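Citrate synthase (Metallosphaera sedula, PDB 6ABW) probably catalyses the condensation of oxaloacetate with acetyl-CoA and water to give citrate and free CoA, a step of the tricarboxylic acid cycle. Local coordinates at residues T54-V59 with R350-T355; Q90-I95 with A139-A144; Y96-D101 with V105-T110; S167-S172 with L335-Y340. All coordinates share one frame; numbering follows the deposited sequence.

Contact 1 (T54-V59 with R350-T355); sequences TSFEEV and RTLGWT
Val59 and Leu352 mark the closest backbone approach between the first turn of helix 56-65 and the middle of helix 342-365, with their CA atoms 8.9 Å apart. This is helix-to-helix packing inside the all-alpha citrate synthase fold, and it joins residues that lie nearly 300 positions apart in the chain. One leucine methyl carries it. Leu352 has CG anti to its backbone N (chi1 179°), and CD2 continues that extended line, so this branch stands farthest out from its helix. It meets Phe56 CE1 at 4.0 Å, approaching the ring obliquely. The same methyl lies 4.0 Å from Val59 CG1 and 3.7 Å from Val59 O, so both a side chain and a stretch of backbone receive it. The leucine and valine side chains run at about a right angle to each other, whereas those of Phe56 and Leu352 approach from opposite directions. A long branched residue suits the one helix, since it can bridge the distance between the two backbones, and a compact valine suits the other, where the main chain itself is touched. Phe56 also meets the ring of Phe164 and the side chains of Val136 and Leu189, while Val59 packs on Ile190, so the touching residues belong to a wider apolar core. Toward the second subunit, Glu58 forms a salt bridge with Arg389 of that subunit. The helix carrying Phe56 and Val59 starts at Ser55, its N-cap, where OG accepts a weak, long bond of 3.3 Å from Glu58 N.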
loop_
_atom_site.group_PDB
_atom_site.type_symbol
_atom_site.label_atom_id
_atom_site.label_comp_id
_atom_site.label_asym_id
_atom_site.label_seq_id
_atom_site.Cartn_x
_atom_site.Cartn_y
_atom_site.Cartn_z
ATOM N N THR A 54 -32.302 6.704 2.650
ATOM C CA THR A 54 -31.277 7.661 2.221
ATOM C C THR A 54 -30.707 7.248 0.863
ATOM O O THR A 54 -31.426 6.839 -0.002
ATOM C CB THR A 54 -30.219 7.994 3.296
ATOM O OG1 THR A 54 -29.298 6.929 3.414
ATOM C CG2 THR A 54 -30.874 8.264 4.670
ATOM N N SER A 55 -29.441 7.492 0.646
ATOM C CA SER A 55 -28.790 7.272 -0.651
ATOM C C SER A 55 -27.295 7.229 -0.333
ATOM O O SER A 55 -26.846 7.627 0.745
ATOM C CB SER A 55 -29.030 8.405 -1.624
ATOM O OG SER A 55 -28.486 9.613 -1.127
ATOM N N PHE A 56 -26.519 6.732 -1.261
ATOM C CA PHE A 56 -25.088 6.663 -1.030
ATOM C C PHE A 56 -24.497 8.057 -0.784
ATOM O O PHE A 56 -23.698 8.236 0.125
ATOM C CB PHE A 56 -24.386 5.962 -2.192
ATOM C CG PHE A 56 -22.895 5.744 -1.952
ATOM C CD1 PHE A 56 -22.469 5.045 -0.861
ATOM C CD2 PHE A 56 -21.944 6.238 -2.847
ATOM C CE1 PHE A 56 -21.133 4.787 -0.662
ATOM C CE2 PHE A 56 -20.620 6.012 -2.639
ATOM C CZ PHE A 56 -20.193 5.291 -1.515
ATOM N N GLU A 57 -24.911 9.061 -1.572
ATOM C CA GLU A 57 -24.392 10.445 -1.354
ATOM C C GLU A 57 -24.635 10.942 0.056
ATOM O O GLU A 57 -23.776 11.521 0.702
ATOM C CB GLU A 57 -25.026 11.438 -2.326
ATOM C CG GLU A 57 -24.651 11.168 -3.783
ATOM C CD GLU A 57 -25.663 10.348 -4.609
ATOM O OE1 GLU A 57 -26.226 9.353 -4.091
ATOM O OE2 GLU A 57 -25.822 10.620 -5.825
ATOM N N GLU A 58 -25.824 10.650 0.570
ATOM C CA GLU A 58 -26.128 10.977 1.947
ATOM C C GLU A 58 -25.302 10.248 2.964
ATOM O O GLU A 58 -24.897 10.824 3.932
ATOM C CB GLU A 58 -27.648 10.817 2.235
ATOM C CG GLU A 58 -28.517 11.866 1.532
ATOM C CD GLU A 58 -30.031 11.538 1.594
ATOM O OE1 GLU A 58 -30.744 12.173 2.430
ATOM O OE2 GLU A 58 -30.507 10.592 0.887
ATOM N N VAL A 59 -24.996 8.977 2.704
ATOM C CA VAL A 59 -24.152 8.236 3.572
ATOM C C VAL A 59 -22.660 8.683 3.467
ATOM O O VAL A 59 -21.957 8.690 4.458
ATOM C CB VAL A 59 -24.340 6.684 3.331
ATOM C CG1 VAL A 59 -23.287 5.896 4.066
ATOM C CG2 VAL A 59 -25.707 6.221 3.758
ATOM N N ARG A 350 -16.204 0.512 -0.157
ATOM C CA ARG A 350 -15.354 0.614 1.012
ATOM C C ARG A 350 -14.364 1.808 0.949
ATOM O O ARG A 350 -13.885 2.223 1.996
ATOM C CB ARG A 350 -14.651 -0.724 1.275
ATOM C CG ARG A 350 -13.768 -0.839 2.506
ATOM C CD ARG A 350 -14.532 -0.562 3.792
ATOM N NE ARG A 350 -15.730 -1.392 3.922
ATOM C CZ ARG A 350 -15.826 -2.579 4.571
ATOM N NH1 ARG A 350 -14.822 -3.071 5.287
ATOM N NH2 ARG A 350 -16.951 -3.260 4.563
ATOM N N THR A 351 -14.157 2.414 -0.220
ATOM C CA THR A 351 -13.375 3.656 -0.251
ATOM C C THR A 351 -13.939 4.701 0.704
ATOM O O THR A 351 -13.149 5.437 1.312
ATOM C CB THR A 351 -13.211 4.307 -1.655
ATOM O OG1 THR A 351 -14.503 4.656 -2.190
ATOM C CG2 THR A 351 -12.454 3.376 -2.564
ATOM N N LEU A 352 -15.282 4.650 0.973
ATOM C CA LEU A 352 -15.846 5.577 1.884
ATOM C C LEU A 352 -15.381 5.310 3.272
ATOM O O LEU A 352 -14.911 6.244 3.911
ATOM C CB LEU A 352 -17.353 5.564 1.835
ATOM C CG LEU A 352 -18.061 6.505 2.803
ATOM C CD1 LEU A 352 -17.589 7.935 2.575
ATOM C CD2 LEU A 352 -19.611 6.453 2.647
ATOM N N GLY A 353 -15.469 4.066 3.729
ATOM C CA GLY A 353 -14.956 3.692 5.051
ATOM C C GLY A 353 -13.455 3.882 5.215
ATOM O O GLY A 353 -13.013 4.414 6.233
ATOM N N TRP A 354 -12.664 3.545 4.189
ATOM C CA TRP A 354 -11.218 3.791 4.256
ATOM C C TRP A 354 -10.853 5.270 4.447
ATOM O O TRP A 354 -10.116 5.609 5.349
ATOM C CB TRP A 354 -10.515 3.236 2.999
ATOM C CG TRP A 354 -10.529 1.744 2.862
ATOM C CD1 TRP A 354 -10.553 0.813 3.853
ATOM C CD2 TRP A 354 -10.468 1.010 1.626
ATOM N NE1 TRP A 354 -10.521 -0.444 3.307
ATOM C CE2 TRP A 354 -10.435 -0.348 1.942
ATOM C CE3 TRP A 354 -10.387 1.388 0.293
ATOM C CZ2 TRP A 354 -10.456 -1.318 0.987
ATOM C CZ3 TRP A 354 -10.377 0.415 -0.655
ATOM C CH2 TRP A 354 -10.393 -0.913 -0.318
ATOM N N THR A 355 -11.440 6.127 3.656
ATOM C CA THR A 355 -11.140 7.538 3.707
ATOM C C THR A 355 -11.660 8.116 5.047
ATOM O O THR A 355 -10.953 8.902 5.739
ATOM C CB THR A 355 -11.722 8.327 2.572
ATOM O OG1 THR A 355 -13.156 8.182 2.472
ATOM C CG2 THR A 355 -11.070 8.047 1.245
#

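Contact 2 (Q90-I95 with A139-A144); sequences QVIDMI and ASTVVA
Ile92 and Thr141 meet through methyl groups, CD1 of the isoleucine lying 4.4 Å from CG2 of the threonine. Farther along, Ile95 CD1 comes 4.3 Å from Val142 O and 4.5 Å from Val142 CG1. These are loose van der Waals approaches, and they fit two helices that face each other through short branched residues, with the CA atoms of Ile92 and Val142 7.8 Å apart. It is plain helix-helix packing within the mainly alpha-helical citrate synthase fold, away from the acetyl-CoA site. Beta-branched side chains suit this spacing: each offers methyl surface close to the backbone. The two isoleucines differ in how they reach across. Ile95 starts out toward the other helix and extends CD1 away from its backbone (chi2 160°), whereas Ile92 is bent at chi2 (-48°) to bring its CD1 up to the threonine.

In the next shell, Thr141 is positioned by its hydroxyl, which is hydrogen-bonded to Tyr85 O. The residue therefore divides its work, with the polar branch satisfied by a carbonyl just after helix 71-84 and the methyl left for packing. Its own carbonyl O accepts from Asn145 ND2. Two prolines from the loops add to the wall, Pro155 against Ile92 and Pro158 against Thr141.

The contact thus presses helix 89-97 onto helix 128-151, and its surroundings are helical as well. Ile95 also packs on Met107 of helix 104-119, and Met94 of helix 89-97 reaches Met94 of the second subunit. From helix 128-151 itself, Val143 and Ala144 pack on helix 164-173, while Ala139 and Val143 touch helix 342-365.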
loop_
_atom_site.group_PDB
_atom_site.type_symbol
_atom_site.label_atom_id
_atom_site.label_comp_id
_atom_site.label_asym_id
_atom_site.label_seq_id
_atom_site.Cartn_x
_atom_site.Cartn_y
_atom_site.Cartn_z
ATOM N N GLN A 90 -4.049 9.778 -18.995
ATOM C CA GLN A 90 -2.948 8.911 -18.648
ATOM C C GLN A 90 -3.392 7.842 -17.639
ATOM O O GLN A 90 -2.901 6.719 -17.697
ATOM C CB GLN A 90 -1.781 9.711 -18.098
ATOM C CG GLN A 90 -1.082 10.582 -19.124
ATOM C CD GLN A 90 -1.793 11.870 -19.496
ATOM O OE1 GLN A 90 -2.710 12.359 -18.799
ATOM N NE2 GLN A 90 -1.388 12.418 -20.618
ATOM N N VAL A 91 -4.326 8.183 -16.728
ATOM C CA VAL A 91 -4.818 7.191 -15.766
ATOM C C VAL A 91 -5.605 6.097 -16.508
ATOM O O VAL A 91 -5.433 4.887 -16.253
ATOM C CB VAL A 91 -5.694 7.835 -14.690
ATOM C CG1 VAL A 91 -6.193 6.787 -13.728
ATOM C CG2 VAL A 91 -4.863 8.820 -13.913
ATOM N N ILE A 92 -6.479 6.531 -17.434
ATOM C CA ILE A 92 -7.243 5.626 -18.236
ATOM C C ILE A 92 -6.308 4.750 -19.077
ATOM O O ILE A 92 -6.480 3.523 -19.145
ATOM C CB ILE A 92 -8.279 6.374 -19.141
ATOM C CG1 ILE A 92 -9.261 7.231 -18.350
ATOM C CG2 ILE A 92 -8.962 5.405 -20.106
ATOM C CD1 ILE A 92 -9.880 6.535 -17.182
ATOM N N ASP A 93 -5.293 5.361 -19.700
ATOM C CA ASP A 93 -4.346 4.624 -20.555
ATOM C C ASP A 93 -3.675 3.530 -19.750
ATOM O O ASP A 93 -3.422 2.413 -20.245
ATOM C CB ASP A 93 -3.241 5.538 -21.110
ATOM C CG ASP A 93 -3.738 6.608 -22.117
ATOM O OD1 ASP A 93 -4.919 6.560 -22.550
ATOM O OD2 ASP A 93 -2.899 7.528 -22.432
ATOM N N MET A 94 -3.373 3.823 -18.508
ATOM C CA MET A 94 -2.702 2.832 -17.684
ATOM C C MET A 94 -3.545 1.635 -17.400
ATOM O O MET A 94 -3.071 0.493 -17.493
ATOM C CB MET A 94 -2.286 3.429 -16.352
ATOM C CG MET A 94 -1.150 4.425 -16.572
ATOM S SD MET A 94 -0.476 5.176 -15.051
ATOM C CE MET A 94 -0.847 3.872 -13.905
ATOM N N ILE A 95 -4.819 1.861 -17.100
ATOM C CA ILE A 95 -5.734 0.772 -16.894
ATOM C C ILE A 95 -5.790 -0.153 -18.149
ATOM O O ILE A 95 -5.788 -1.405 -18.044
ATOM C CB ILE A 95 -7.152 1.287 -16.517
ATOM C CG1 ILE A 95 -7.166 1.932 -15.127
ATOM C CG2 ILE A 95 -8.180 0.146 -16.576
ATOM C CD1 ILE A 95 -8.373 2.863 -14.960
ATOM N N ALA A 139 -13.053 6.854 -7.730
ATOM C CA ALA A 139 -13.218 5.399 -7.570
ATOM C C ALA A 139 -14.252 4.865 -8.520
ATOM O O ALA A 139 -14.049 3.814 -9.123
ATOM C CB ALA A 139 -13.508 5.012 -6.130
ATOM N N SER A 140 -15.332 5.624 -8.709
ATOM C CA SER A 140 -16.355 5.277 -9.708
ATOM C C SER A 140 -15.765 5.215 -11.118
ATOM O O SER A 140 -15.939 4.213 -11.856
ATOM C CB SER A 140 -17.521 6.304 -9.615
ATOM O OG SER A 140 -18.481 6.003 -10.575
ATOM N N THR A 141 -15.029 6.251 -11.491
ATOM C CA THR A 141 -14.385 6.274 -12.795
ATOM C C THR A 141 -13.430 5.117 -13.028
ATOM O O THR A 141 -13.453 4.469 -14.060
ATOM C CB THR A 141 -13.662 7.593 -12.938
ATOM O OG1 THR A 141 -14.617 8.671 -12.766
ATOM C CG2 THR A 141 -13.008 7.724 -14.325
ATOM N N VAL A 142 -12.604 4.849 -12.019
ATOM C CA VAL A 142 -11.665 3.727 -12.059
ATOM C C VAL A 142 -12.337 2.384 -12.175
ATOM O O VAL A 142 -11.996 1.613 -13.075
ATOM C CB VAL A 142 -10.734 3.771 -10.840
ATOM C CG1 VAL A 142 -9.919 2.488 -10.720
ATOM C CG2 VAL A 142 -9.826 5.011 -11.004
ATOM N N VAL A 143 -13.362 2.111 -11.366
ATOM C CA VAL A 143 -13.954 0.787 -11.382
ATOM C C VAL A 143 -14.713 0.513 -12.704
ATOM O O VAL A 143 -14.578 -0.551 -13.322
ATOM C CB VAL A 143 -14.809 0.561 -10.133
ATOM C CG1 VAL A 143 -15.479 -0.781 -10.232
ATOM C CG2 VAL A 143 -13.935 0.568 -8.879
ATOM N N ALA A 144 -15.378 1.539 -13.214
ATOM C CA ALA A 144 -16.123 1.425 -14.452
ATOM C C ALA A 144 -15.141 1.106 -15.606
ATOM O O ALA A 144 -15.415 0.245 -16.443
ATOM C CB ALA A 144 -16.891 2.741 -14.705
#

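Contact 3 (Y96-D101 with V105-T110); sequences YSLPRD and VGMMET
Leu98 and Met107 close a helix-loop-helix connection: the chain leaves helix 89-97 by a short loop and enters helix 104-119, so residues nine positions apart fold back on one another. The CA atoms of these two residues are 7.3 Å apart. Leu98, in the connecting loop, points at the following helix and delivers its CD1 methyl to it. That methyl lies 3.9 Å from Met107 CG and equally near Met107 CA, so it rests on the root of the methionine, and the two side chains slide past each other in opposite directions. One turn on, Thr110 CB is 4.0 Å from the same Leu98 CD1. Leucine suits the place because a compact apolar branch can settle between two residues on one face of a helix. Methionine, unbranched and flexible, runs out alongside it, extended at chi2 and bent only at chi3 (63°).

The contact borders the dimer interface: Leu98 packs on Ser117 and Pro99 on Ile118 of the second subunit, and Thr110 touches Ser113 of that subunit. Tyr96 OH and Arg100 NH2, meanwhile, are hydrogen-bonded to the backbone carbonyls of Lys153 and Lys150, which ties the turn to helix 128-151 and the chain just after it. A threonine can face this apolar methyl because its hydroxyl is satisfied within its own helix: OG1 donates to Gly106 O at 3.0 Å, tilted 28° from the carbonyl plane, while Thr110 N reaches the same oxygen from the opposite face.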
loop_
_atom_site.group_PDB
_atom_site.type_symbol
_atom_site.label_atom_id
_atom_site.label_comp_id
_atom_site.label_asym_id
_atom_site.label_seq_id
_atom_site.Cartn_x
_atom_site.Cartn_y
_atom_site.Cartn_z
ATOM N N TYR A 96 -5.881 0.501 -19.300
ATOM C CA TYR A 96 -6.015 -0.201 -20.570
ATOM C C TYR A 96 -4.684 -0.782 -21.060
ATOM O O TYR A 96 -4.684 -1.578 -21.971
ATOM C CB TYR A 96 -6.587 0.731 -21.656
ATOM C CG TYR A 96 -8.091 0.751 -21.600
ATOM C CD1 TYR A 96 -8.750 1.575 -20.691
ATOM C CD2 TYR A 96 -8.839 -0.038 -22.429
ATOM C CE1 TYR A 96 -10.139 1.617 -20.598
ATOM C CE2 TYR A 96 -10.233 0.005 -22.370
ATOM C CZ TYR A 96 -10.862 0.797 -21.445
ATOM O OH TYR A 96 -12.218 0.839 -21.416
ATOM N N SER A 97 -3.569 -0.494 -20.408
ATOM C CA SER A 97 -2.304 -1.094 -20.845
ATOM C C SER A 97 -1.908 -2.351 -20.028
ATOM O O SER A 97 -1.012 -3.083 -20.428
ATOM C CB SER A 97 -1.210 -0.055 -20.798
ATOM O OG SER A 97 -0.841 0.111 -19.486
ATOM N N LEU A 98 -2.591 -2.603 -18.908
ATOM C CA LEU A 98 -2.367 -3.846 -18.147
ATOM C C LEU A 98 -2.946 -5.042 -18.898
ATOM O O LEU A 98 -3.862 -4.885 -19.707
ATOM C CB LEU A 98 -2.941 -3.694 -16.761
ATOM C CG LEU A 98 -2.215 -2.677 -15.879
ATOM C CD1 LEU A 98 -2.990 -2.418 -14.579
ATOM C CD2 LEU A 98 -0.830 -3.200 -15.524
ATOM N N PRO A 99 -2.407 -6.240 -18.686
ATOM C CA PRO A 99 -3.024 -7.418 -19.315
ATOM C C PRO A 99 -4.479 -7.549 -18.940
ATOM O O PRO A 99 -4.852 -7.294 -17.816
ATOM C CB PRO A 99 -2.255 -8.609 -18.767
ATOM C CG PRO A 99 -0.976 -8.028 -18.319
ATOM C CD PRO A 99 -1.234 -6.582 -17.914
ATOM N N ARG A 100 -5.299 -7.878 -19.918
ATOM C CA ARG A 100 -6.727 -7.895 -19.717
ATOM C C ARG A 100 -7.171 -8.974 -18.730
ATOM O O ARG A 100 -8.276 -8.874 -18.197
ATOM C CB ARG A 100 -7.484 -8.033 -21.047
ATOM C CG ARG A 100 -7.490 -6.731 -21.875
ATOM C CD ARG A 100 -8.188 -6.911 -23.211
ATOM N NE ARG A 100 -9.519 -7.461 -22.978
ATOM C CZ ARG A 100 -10.307 -8.019 -23.891
ATOM N NH1 ARG A 100 -9.932 -8.055 -25.165
ATOM N NH2 ARG A 100 -11.499 -8.498 -23.524
ATOM N N ASP A 101 -6.350 -9.992 -18.491
ATOM C CA ASP A 101 -6.657 -11.003 -17.505
ATOM C C ASP A 101 -6.144 -10.628 -16.102
ATOM O O ASP A 101 -6.218 -11.454 -15.237
ATOM C CB ASP A 101 -6.222 -12.427 -17.927
ATOM C CG ASP A 101 -4.722 -12.637 -17.997
ATOM O OD1 ASP A 101 -3.921 -11.655 -17.999
ATOM O OD2 ASP A 101 -4.305 -13.829 -18.094
ATOM N N VAL A 105 -8.710 -5.867 -8.763
ATOM C CA VAL A 105 -8.294 -5.078 -7.640
ATOM C C VAL A 105 -6.869 -4.519 -7.874
ATOM O O VAL A 105 -6.584 -3.370 -7.521
ATOM C CB VAL A 105 -8.410 -5.897 -6.338
ATOM C CG1 VAL A 105 -7.757 -5.145 -5.137
ATOM C CG2 VAL A 105 -9.872 -6.160 -6.101
ATOM N N GLY A 106 -6.006 -5.303 -8.540
ATOM C CA GLY A 106 -4.661 -4.907 -8.939
ATOM C C GLY A 106 -4.674 -3.756 -9.947
ATOM O O GLY A 106 -3.865 -2.816 -9.879
ATOM N N MET A 107 -5.595 -3.823 -10.891
ATOM C CA MET A 107 -5.763 -2.719 -11.808
ATOM C C MET A 107 -6.207 -1.440 -11.075
ATOM O O MET A 107 -5.731 -0.334 -11.351
ATOM C CB MET A 107 -6.766 -3.129 -12.885
ATOM C CG MET A 107 -6.295 -4.319 -13.674
ATOM S SD MET A 107 -7.495 -4.872 -14.930
ATOM C CE MET A 107 -7.525 -3.478 -15.915
ATOM N N MET A 108 -7.134 -1.566 -10.130
ATOM C CA MET A 108 -7.492 -0.451 -9.287
ATOM C C MET A 108 -6.293 0.102 -8.522
ATOM O O MET A 108 -6.164 1.297 -8.377
ATOM C CB MET A 108 -8.586 -0.830 -8.273
ATOM C CG MET A 108 -9.911 -1.240 -8.821
ATOM S SD MET A 108 -11.081 -1.518 -7.428
ATOM C CE MET A 108 -11.155 -0.074 -6.578
ATOM N N GLU A 109 -5.472 -0.752 -7.937
ATOM C CA GLU A 109 -4.307 -0.385 -7.187
ATOM C C GLU A 109 -3.384 0.490 -8.063
ATOM O O GLU A 109 -2.894 1.569 -7.605
ATOM C CB GLU A 109 -3.597 -1.659 -6.685
ATOM C CG GLU A 109 -2.391 -1.475 -5.822
ATOM C CD GLU A 109 -1.468 -2.690 -5.815
ATOM O OE1 GLU A 109 -0.978 -3.093 -6.899
ATOM O OE2 GLU A 109 -1.122 -3.197 -4.762
ATOM N N THR A 110 -3.216 0.108 -9.320
ATOM C CA THR A 110 -2.338 0.804 -10.220
ATOM C C THR A 110 -2.910 2.181 -10.562
ATOM O O THR A 110 -2.229 3.199 -10.507
ATOM C CB THR A 110 -2.076 -0.036 -11.462
ATOM O OG1 THR A 110 -1.534 -1.296 -11.066
ATOM C CG2 THR A 110 -1.069 0.643 -12.375
#

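Contact 4 (S167-S172 with L335-Y340); sequences SFLKAS and LGFPVY
Phe168 and Phe337 form an aromatic, rim-to-rim contact between helix 164-173 and the loop that links helix 325-335 to helix 342-365. It is buried packing within one subunit. The rings are nearly parallel, their planes 14° apart, yet neither lies over the other's face, and their centroids are 5.7 Å apart. They touch where Phe168 CE2 comes 3.4 Å from Phe337 CZ, a close approach. The ring of Phe168 extends opposite the backbone nitrogen (chi1 171°), which carries CE2 to the loop. Leu169 adds its CD2 methyl, 3.9 Å from Phe337 CE2, coming obliquely to the ring with its side chain at about a right angle to that of the phenylalanine. Flat, wide phenylalanine suits the loop position, since one ring can meet three residues of a helix.

The loop begins with a Schellman motif: Gly336, with positive phi, ends helix 325-335, and Phe337 follows directly in the loop. Phe337 also meets the ring of Phe173 and packs on Leu345, while Phe168 reaches Val143, so helices 128-151 and 342-365 also pack on the pair.

Ser172 is the polar member. Its OG donates to Phe168 O at 2.9 Å, from above the carbonyl plane, and lies 3.5 Å above the Phe168 ring plane, offset toward its rim. Ser172 OG is also 3.8 Å from Phe337 CE1, at the ring edge. With its proton spent on the carbonyl, the hydroxyl oxygen can probably present electron density to the slightly positive ring edge, which would make this buried hydroxyl compatible with its apolar neighbours.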
loop_
_atom_site.group_PDB
_atom_site.type_symbol
_atom_site.label_atom_id
_atom_site.label_comp_id
_atom_site.label_asym_id
_atom_site.label_seq_id
_atom_site.Cartn_x
_atom_site.Cartn_y
_atom_site.Cartn_z
ATOM N N SER A 167 -24.953 7.062 -12.378
ATOM C CA SER A 167 -23.775 7.503 -13.166
ATOM C C SER A 167 -22.754 6.385 -13.331
ATOM O O SER A 167 -22.203 6.167 -14.449
ATOM C CB SER A 167 -23.135 8.743 -12.565
ATOM O OG SER A 167 -24.009 9.859 -12.604
ATOM N N PHE A 168 -22.576 5.614 -12.251
ATOM C CA PHE A 168 -21.636 4.482 -12.242
ATOM C C PHE A 168 -22.124 3.347 -13.172
ATOM O O PHE A 168 -21.395 2.815 -14.045
ATOM C CB PHE A 168 -21.385 4.011 -10.777
ATOM C CG PHE A 168 -20.606 2.736 -10.738
ATOM C CD1 PHE A 168 -19.298 2.718 -11.226
ATOM C CD2 PHE A 168 -21.191 1.505 -10.307
ATOM C CE1 PHE A 168 -18.551 1.555 -11.245
ATOM C CE2 PHE A 168 -20.444 0.338 -10.334
ATOM C CZ PHE A 168 -19.110 0.365 -10.777
ATOM N N LEU A 169 -23.420 3.006 -13.085
ATOM C CA LEU A 169 -23.984 1.983 -13.947
ATOM C C LEU A 169 -24.018 2.380 -15.428
ATOM O O LEU A 169 -23.734 1.559 -16.279
ATOM C CB LEU A 169 -25.362 1.583 -13.494
ATOM C CG LEU A 169 -25.515 0.884 -12.140
ATOM C CD1 LEU A 169 -26.992 0.774 -11.792
ATOM C CD2 LEU A 169 -24.856 -0.474 -12.140
ATOM N N LYS A 170 -24.332 3.632 -15.718
ATOM C CA LYS A 170 -24.288 4.100 -17.086
ATOM C C LYS A 170 -22.905 4.116 -17.675
ATOM O O LYS A 170 -22.739 3.734 -18.826
ATOM C CB LYS A 170 -24.893 5.489 -17.180
ATOM C CG LYS A 170 -26.376 5.488 -17.022
ATOM C CD LYS A 170 -26.905 6.905 -17.370
ATOM C CE LYS A 170 -26.832 7.171 -18.890
ATOM N NZ LYS A 170 -27.021 8.611 -19.210
ATOM N N ALA A 171 -21.892 4.512 -16.902
ATOM C CA ALA A 171 -20.509 4.474 -17.400
ATOM C C ALA A 171 -20.075 3.033 -17.607
ATOM O O ALA A 171 -19.496 2.661 -18.659
ATOM C CB ALA A 171 -19.556 5.186 -16.429
ATOM N N SER A 172 -20.399 2.170 -16.642
ATOM C CA SER A 172 -20.049 0.752 -16.758
ATOM C C SER A 172 -20.582 0.024 -18.012
ATOM O O SER A 172 -19.865 -0.768 -18.662
ATOM C CB SER A 172 -20.499 -0.015 -15.501
ATOM O OG SER A 172 -19.759 0.418 -14.362
ATOM N N LEU A 335 -27.038 -7.108 -12.007
ATOM C CA LEU A 335 -26.751 -5.803 -12.569
ATOM C C LEU A 335 -25.973 -5.857 -13.872
ATOM O O LEU A 335 -25.957 -4.834 -14.565
ATOM C CB LEU A 335 -26.027 -4.911 -11.584
ATOM C CG LEU A 335 -26.870 -4.500 -10.384
ATOM C CD1 LEU A 335 -26.006 -3.897 -9.340
ATOM C CD2 LEU A 335 -28.023 -3.517 -10.773
ATOM N N GLY A 336 -25.298 -6.969 -14.184
ATOM C CA GLY A 336 -24.453 -7.126 -15.393
ATOM C C GLY A 336 -22.978 -7.233 -15.136
ATOM O O GLY A 336 -22.197 -7.271 -16.074
ATOM N N PHE A 337 -22.577 -7.306 -13.851
ATOM C CA PHE A 337 -21.156 -7.367 -13.581
ATOM C C PHE A 337 -20.681 -8.798 -13.630
ATOM O O PHE A 337 -21.281 -9.666 -13.023
ATOM C CB PHE A 337 -20.786 -6.734 -12.240
ATOM C CG PHE A 337 -20.980 -5.236 -12.192
ATOM C CD1 PHE A 337 -20.003 -4.372 -12.729
ATOM C CD2 PHE A 337 -22.051 -4.678 -11.586
ATOM C CE1 PHE A 337 -20.180 -3.023 -12.716
ATOM C CE2 PHE A 337 -22.209 -3.300 -11.518
ATOM C CZ PHE A 337 -21.300 -2.461 -12.124
ATOM N N PRO A 338 -19.549 -9.040 -14.309
ATOM C CA PRO A 338 -18.993 -10.374 -14.190
ATOM C C PRO A 338 -18.453 -10.665 -12.769
ATOM O O PRO A 338 -18.031 -9.736 -12.064
ATOM C CB PRO A 338 -17.898 -10.404 -15.250
ATOM C CG PRO A 338 -17.954 -9.105 -15.956
ATOM C CD PRO A 338 -18.850 -8.166 -15.275
ATOM N N VAL A 339 -18.276 -11.939 -12.482
ATOM C CA VAL A 339 -17.777 -12.387 -11.193
ATOM C C VAL A 339 -16.391 -11.734 -10.872
ATOM O O VAL A 339 -16.089 -11.382 -9.742
ATOM C CB VAL A 339 -17.675 -13.910 -11.120
ATOM C CG1 VAL A 339 -17.053 -14.367 -9.790
ATOM C CG2 VAL A 339 -19.091 -14.509 -11.253
ATOM N N TYR A 340 -15.565 -11.533 -11.873
ATOM C CA TYR A 340 -14.232 -10.990 -11.638
ATOM C C TYR A 340 -14.239 -9.568 -11.061
ATOM O O TYR A 340 -13.182 -9.070 -10.655
ATOM C CB TYR A 340 -13.283 -11.074 -12.872
ATOM C CG TYR A 340 -13.706 -10.327 -14.113
ATOM C CD1 TYR A 340 -13.716 -8.943 -14.149
ATOM C CD2 TYR A 340 -14.052 -11.019 -15.297
ATOM C CE1 TYR A 340 -14.065 -8.245 -15.289
ATOM C CE2 TYR A 340 -14.434 -10.319 -16.433
ATOM C CZ TYR A 340 -14.416 -8.953 -16.437
ATOM O OH TYR A 340 -14.794 -8.238 -17.551
#

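Contact 2 is the hub. Its centre lies 9 Å from that of contact 3, with which it shares helix 89-97, and Met107 CE reaches Ile95 O at 3.4 Å. Helix 128-151 also carries it to contact 4, 14 Å away between centres, where Ser140 OG is 3.4 Å from Phe168 CD1, and to contact 1, where Ala139 CB is 4.1 Å from Thr351 CG2. Contacts 1 and 3 are 24 Å apart between centres and do not touch. Contacts 1, 2 and 3 all touch the second subunit. None belongs to the acetyl-CoA site, but helix 325-335, which ends at contact 4, starts with Asp325, a predicted active-site residue.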